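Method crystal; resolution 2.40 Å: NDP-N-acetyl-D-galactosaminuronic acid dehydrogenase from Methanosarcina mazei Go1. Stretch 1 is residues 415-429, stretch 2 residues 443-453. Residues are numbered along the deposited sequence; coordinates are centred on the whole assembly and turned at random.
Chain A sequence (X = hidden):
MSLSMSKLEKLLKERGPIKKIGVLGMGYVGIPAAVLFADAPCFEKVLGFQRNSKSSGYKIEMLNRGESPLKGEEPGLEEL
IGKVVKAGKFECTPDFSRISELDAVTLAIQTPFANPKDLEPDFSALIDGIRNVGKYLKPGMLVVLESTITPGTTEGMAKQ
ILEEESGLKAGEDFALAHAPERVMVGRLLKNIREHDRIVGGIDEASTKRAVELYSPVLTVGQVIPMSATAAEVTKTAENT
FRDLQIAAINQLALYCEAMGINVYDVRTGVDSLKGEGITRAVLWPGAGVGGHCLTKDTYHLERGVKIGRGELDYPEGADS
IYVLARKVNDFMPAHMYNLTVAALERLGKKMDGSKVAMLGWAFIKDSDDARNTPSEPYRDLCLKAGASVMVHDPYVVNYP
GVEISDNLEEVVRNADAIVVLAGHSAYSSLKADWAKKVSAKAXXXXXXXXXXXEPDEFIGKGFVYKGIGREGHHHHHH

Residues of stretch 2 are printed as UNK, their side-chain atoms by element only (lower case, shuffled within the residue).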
# COMPACT_ATOMS: atom_id res chain seq x y z
N ALA A 415 -38.80 9.21 4.80
CA ALA A 415 -37.53 9.07 5.51
C ALA A 415 -36.83 10.39 5.82
O ALA A 415 -36.73 11.26 4.97
CB ALA A 415 -36.62 8.14 4.77
N ASP A 416 -36.36 10.54 7.05
CA ASP A 416 -35.60 11.73 7.46
C ASP A 416 -34.20 11.74 6.89
O ASP A 416 -33.74 12.77 6.43
CB ASP A 416 -35.57 11.87 8.99
CG ASP A 416 -36.96 12.06 9.58
OD1 ASP A 416 -37.43 13.21 9.61
OD2 ASP A 416 -37.59 11.07 9.99
N ALA A 417 -33.53 10.58 6.90
CA ALA A 417 -32.19 10.44 6.35
C ALA A 417 -32.14 9.37 5.28
O ALA A 417 -32.72 8.31 5.46
CB ALA A 417 -31.21 10.13 7.44
N ILE A 418 -31.46 9.66 4.17
CA ILE A 418 -31.17 8.66 3.17
C ILE A 418 -29.66 8.38 3.21
O ILE A 418 -28.82 9.28 3.00
CB ILE A 418 -31.62 9.10 1.75
CG1 ILE A 418 -33.12 9.25 1.68
CG2 ILE A 418 -31.19 8.08 0.69
CD1 ILE A 418 -33.54 10.31 0.73
N VAL A 419 -29.33 7.11 3.48
CA VAL A 419 -27.97 6.71 3.83
C VAL A 419 -27.47 5.57 2.91
O VAL A 419 -28.07 4.50 2.83
CB VAL A 419 -27.91 6.31 5.30
CG1 VAL A 419 -26.50 6.03 5.71
CG2 VAL A 419 -28.48 7.45 6.16
N VAL A 420 -26.38 5.83 2.20
CA VAL A 420 -25.97 4.94 1.11
C VAL A 420 -24.77 4.11 1.59
O VAL A 420 -23.75 4.69 1.98
CB VAL A 420 -25.64 5.77 -0.18
CG1 VAL A 420 -25.19 4.87 -1.29
CG2 VAL A 420 -26.87 6.58 -0.66
N LEU A 421 -24.90 2.77 1.60
CA LEU A 421 -23.83 1.92 2.18
C LEU A 421 -23.22 0.89 1.22
O LEU A 421 -22.14 0.34 1.49
CB LEU A 421 -24.26 1.25 3.50
CG LEU A 421 -24.72 2.24 4.58
CD1 LEU A 421 -26.20 2.53 4.42
CD2 LEU A 421 -24.46 1.71 5.97
N ALA A 422 -23.92 0.64 0.12
CA ALA A 422 -23.40 -0.19 -0.96
C ALA A 422 -23.37 0.68 -2.17
O ALA A 422 -24.25 1.50 -2.36
CB ALA A 422 -24.30 -1.34 -1.19
N GLY A 423 -22.36 0.53 -3.01
CA GLY A 423 -22.33 1.26 -4.27
C GLY A 423 -23.17 0.70 -5.43
O GLY A 423 -22.84 0.95 -6.59
N HIS A 424 -24.27 -0.01 -5.12
CA HIS A 424 -25.15 -0.57 -6.16
C HIS A 424 -25.46 0.44 -7.24
O HIS A 424 -25.46 1.64 -6.98
CB HIS A 424 -26.44 -1.06 -5.55
CG HIS A 424 -26.26 -2.20 -4.61
ND1 HIS A 424 -25.24 -3.12 -4.76
CD2 HIS A 424 -26.95 -2.57 -3.52
CE1 HIS A 424 -25.31 -4.00 -3.78
NE2 HIS A 424 -26.35 -3.70 -3.02
N SER A 425 -25.73 -0.05 -8.45
CA SER A 425 -25.95 0.86 -9.58
C SER A 425 -27.27 1.62 -9.44
O SER A 425 -27.37 2.81 -9.85
CB SER A 425 -25.84 0.12 -10.91
OG SER A 425 -24.48 -0.21 -11.20
N ALA A 426 -28.27 0.96 -8.84
CA ALA A 426 -29.55 1.59 -8.53
C ALA A 426 -29.36 2.91 -7.78
O ALA A 426 -30.12 3.88 -7.97
CB ALA A 426 -30.42 0.65 -7.73
N TYR A 427 -28.32 2.96 -6.94
CA TYR A 427 -28.08 4.14 -6.13
C TYR A 427 -27.33 5.21 -6.91
O TYR A 427 -27.45 6.39 -6.60
CB TYR A 427 -27.37 3.76 -4.82
CG TYR A 427 -28.08 2.65 -4.05
CD1 TYR A 427 -29.45 2.41 -4.22
CD2 TYR A 427 -27.39 1.86 -3.16
CE1 TYR A 427 -30.08 1.43 -3.53
CE2 TYR A 427 -28.02 0.87 -2.45
CZ TYR A 427 -29.37 0.66 -2.64
OH TYR A 427 -30.00 -0.33 -1.93
N SER A 428 -26.57 4.81 -7.92
CA SER A 428 -25.87 5.78 -8.78
C SER A 428 -26.85 6.48 -9.72
O SER A 428 -26.57 7.58 -10.21
CB SER A 428 -24.74 5.10 -9.57
OG SER A 428 -23.58 5.94 -9.64
N SER A 429 -27.99 5.83 -9.97
CA SER A 429 -29.05 6.40 -10.78
C SER A 429 -30.05 7.19 -9.94
O SER A 429 -30.85 7.94 -10.50
CB SER A 429 -29.74 5.33 -11.63
OG SER A 429 -30.41 4.40 -10.81
N UNK A 443 -36.18 19.66 3.76
CA UNK A 443 -34.76 19.42 3.84
C UNK A 443 -34.45 18.00 4.23
O UNK A 443 -34.11 17.75 5.40
c UNK A 443 -34.24 21.81 4.36
o UNK A 443 -34.63 22.67 5.13
c UNK A 443 -34.13 20.38 4.82
n UNK A 443 -33.92 22.07 3.10
N UNK A 444 -34.56 17.07 3.26
CA UNK A 444 -34.16 15.72 3.53
C UNK A 444 -32.66 15.60 3.54
O UNK A 444 -31.93 16.38 2.89
c UNK A 444 -35.03 15.83 1.33
c UNK A 444 -34.95 17.24 1.84
c UNK A 444 -34.76 14.90 2.40
N UNK A 445 -32.22 14.60 4.30
CA UNK A 445 -30.85 14.36 4.62
C UNK A 445 -30.42 13.15 3.80
O UNK A 445 -31.11 12.13 3.83
c UNK A 445 -29.61 13.16 6.46
c UNK A 445 -30.66 15.46 6.92
c UNK A 445 -30.76 14.11 6.12
N UNK A 446 -29.33 13.30 3.04
CA UNK A 446 -28.65 12.18 2.35
C UNK A 446 -27.20 12.07 2.84
O UNK A 446 -26.48 13.05 2.83
c UNK A 446 -28.07 13.53 0.23
c UNK A 446 -29.00 10.13 -0.49
c UNK A 446 -28.73 12.29 0.77
c UNK A 446 -28.05 11.11 0.07
N UNK A 447 -26.80 10.87 3.26
CA UNK A 447 -25.41 10.54 3.71
C UNK A 447 -24.83 9.40 2.83
O UNK A 447 -25.39 8.30 2.78
c UNK A 447 -25.53 11.24 6.19
c UNK A 447 -25.39 10.07 5.20
c UNK A 447 -26.80 11.90 6.25
c UNK A 447 -24.04 9.54 5.56
N UNK A 448 -23.71 9.68 2.16
CA UNK A 448 -23.10 8.78 1.15
C UNK A 448 -21.83 8.08 1.63
O UNK A 448 -20.82 8.73 1.89
o UNK A 448 -21.77 9.12 -2.32
c UNK A 448 -22.72 9.56 -0.13
c UNK A 448 -22.36 8.64 -1.32
o UNK A 448 -22.67 7.44 -1.27
N UNK A 449 -21.88 6.76 1.71
CA UNK A 449 -20.75 5.97 2.17
C UNK A 449 -19.92 5.40 1.04
O UNK A 449 -18.80 4.88 1.26
N UNK A 450 -20.45 5.53 -0.17
CA UNK A 450 -19.88 4.87 -1.32
C UNK A 450 -19.61 5.76 -2.55
O UNK A 450 -19.41 5.25 -3.63
c UNK A 450 -18.58 0.33 1.45
n UNK A 450 -18.83 -0.53 2.45
c UNK A 450 -20.74 3.63 -1.68
c UNK A 450 -20.84 2.64 -0.53
n UNK A 450 -17.35 0.39 0.92
c UNK A 450 -19.46 2.06 -0.12
n UNK A 450 -19.58 1.10 0.98
N UNK A 451 -19.57 7.07 -2.40
CA UNK A 451 -19.21 7.94 -3.53
C UNK A 451 -20.08 7.70 -4.78
O UNK A 451 -19.56 7.72 -5.87
c UNK A 451 -17.72 7.78 -3.92
o UNK A 451 -17.58 10.05 -4.71
n UNK A 451 -16.41 8.54 -5.83
c UNK A 451 -17.23 8.89 -4.86
N UNK A 452 -21.38 7.48 -4.62
CA UNK A 452 -22.28 7.39 -5.77
C UNK A 452 -23.19 8.61 -5.98
O UNK A 452 -23.77 8.76 -7.05
c UNK A 452 -24.28 6.28 -4.74
c UNK A 452 -22.30 4.91 -5.40
c UNK A 452 -23.15 6.13 -5.72
N UNK A 453 -23.32 9.47 -4.98
CA UNK A 453 -24.22 10.62 -5.04
C UNK A 453 -23.44 11.88 -5.41
O UNK A 453 -22.43 12.23 -4.78
c UNK A 453 -26.41 8.79 -3.24
c UNK A 453 -25.04 10.78 -3.71
c UNK A 453 -26.39 10.09 -3.83
c UNK A 453 -25.43 12.18 -3.41

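Position 443 carries two side-chain carbons, the second bearing one oxygen and one nitrogen; its end leads away from stretch 1 and touches nothing there. An amide this short is Asn443. At 444, three carbons close a ring onto the backbone nitrogen, which leaves no N-H to donate to a neighbouring strand: Pro444, packed beside the backbone of Asp416.

Position 445 has three carbons forked at CB, one of them 3.6 Å from Ala417 CB. The fork without a longer arm identifies Val445. Its backbone opens the sheet pairing, N donating to Asp416 O (3.2 Å) and O accepting from Ile418 N (2.5 Å).

At 446, four carbons fork at CB, with one arm two carbons long: Ile446. Its CD1 lies 3.2 Å from Ile418 CG2, a tight apolar contact, and 4.1 Å from Val420 CG2. Position 447 shows the same four-carbon fork, now on the face shared with Ala417 and Val419, and its CB is 4.2 Å from Val419 CG2; it is Ile447. Its N donates to Ile418 O (2.6 Å), and its O accepts from Val420 N (2.7 Å).

The side chain of 448 is two carbons ending in two oxygens, a carboxylate, hence Asp448. Asp448 OD1 approaches Val420 CB at 3.6 Å. The same Asp448 OD1 accepts from the backbone N of 450 at 3.1 Å. Asp448 OD2 accepts from the backbone N of 453, also at 3.1 Å, so the carboxylate braces the turn after the strand. Position 449 has no side-chain atoms. A CB here would fall 2.7 Å from Val420 O, a clash, and the residue is Gly449; its N donates to that same oxygen at 2.8 Å.

At 450, three carbons lead to a nitrogen and then a carbon with two more nitrogens: Arg450. NE donates to Leu421 O (2.7 Å), which lies at the guanidinium edge, and CG packs 3.6 Å from Gly423 N. Position 451 has two carbons, the second with one oxygen and one nitrogen, directed away from stretch 1: Asn451. The three-carbon fork at 452 is Val452, its CG2 3.8 Å from Val420 CG1 and 4.0 Å from Tyr427 CB. Four carbons with one longer arm make 453 Ile453, whose CD1 reaches Val420 CG2 at 3.4 Å.

The contact is thus a parallel strand pair, its backbone ladder running from Asp416 to Gly449. Beyond the ladder, Arg450 ties down the Leu421 carbonyl, and Val452 and Ile453 return to Val420, which meets apolar side chains from both the strand and the turn.

Stretch 2 (443-453) NPVIIDGRNVI
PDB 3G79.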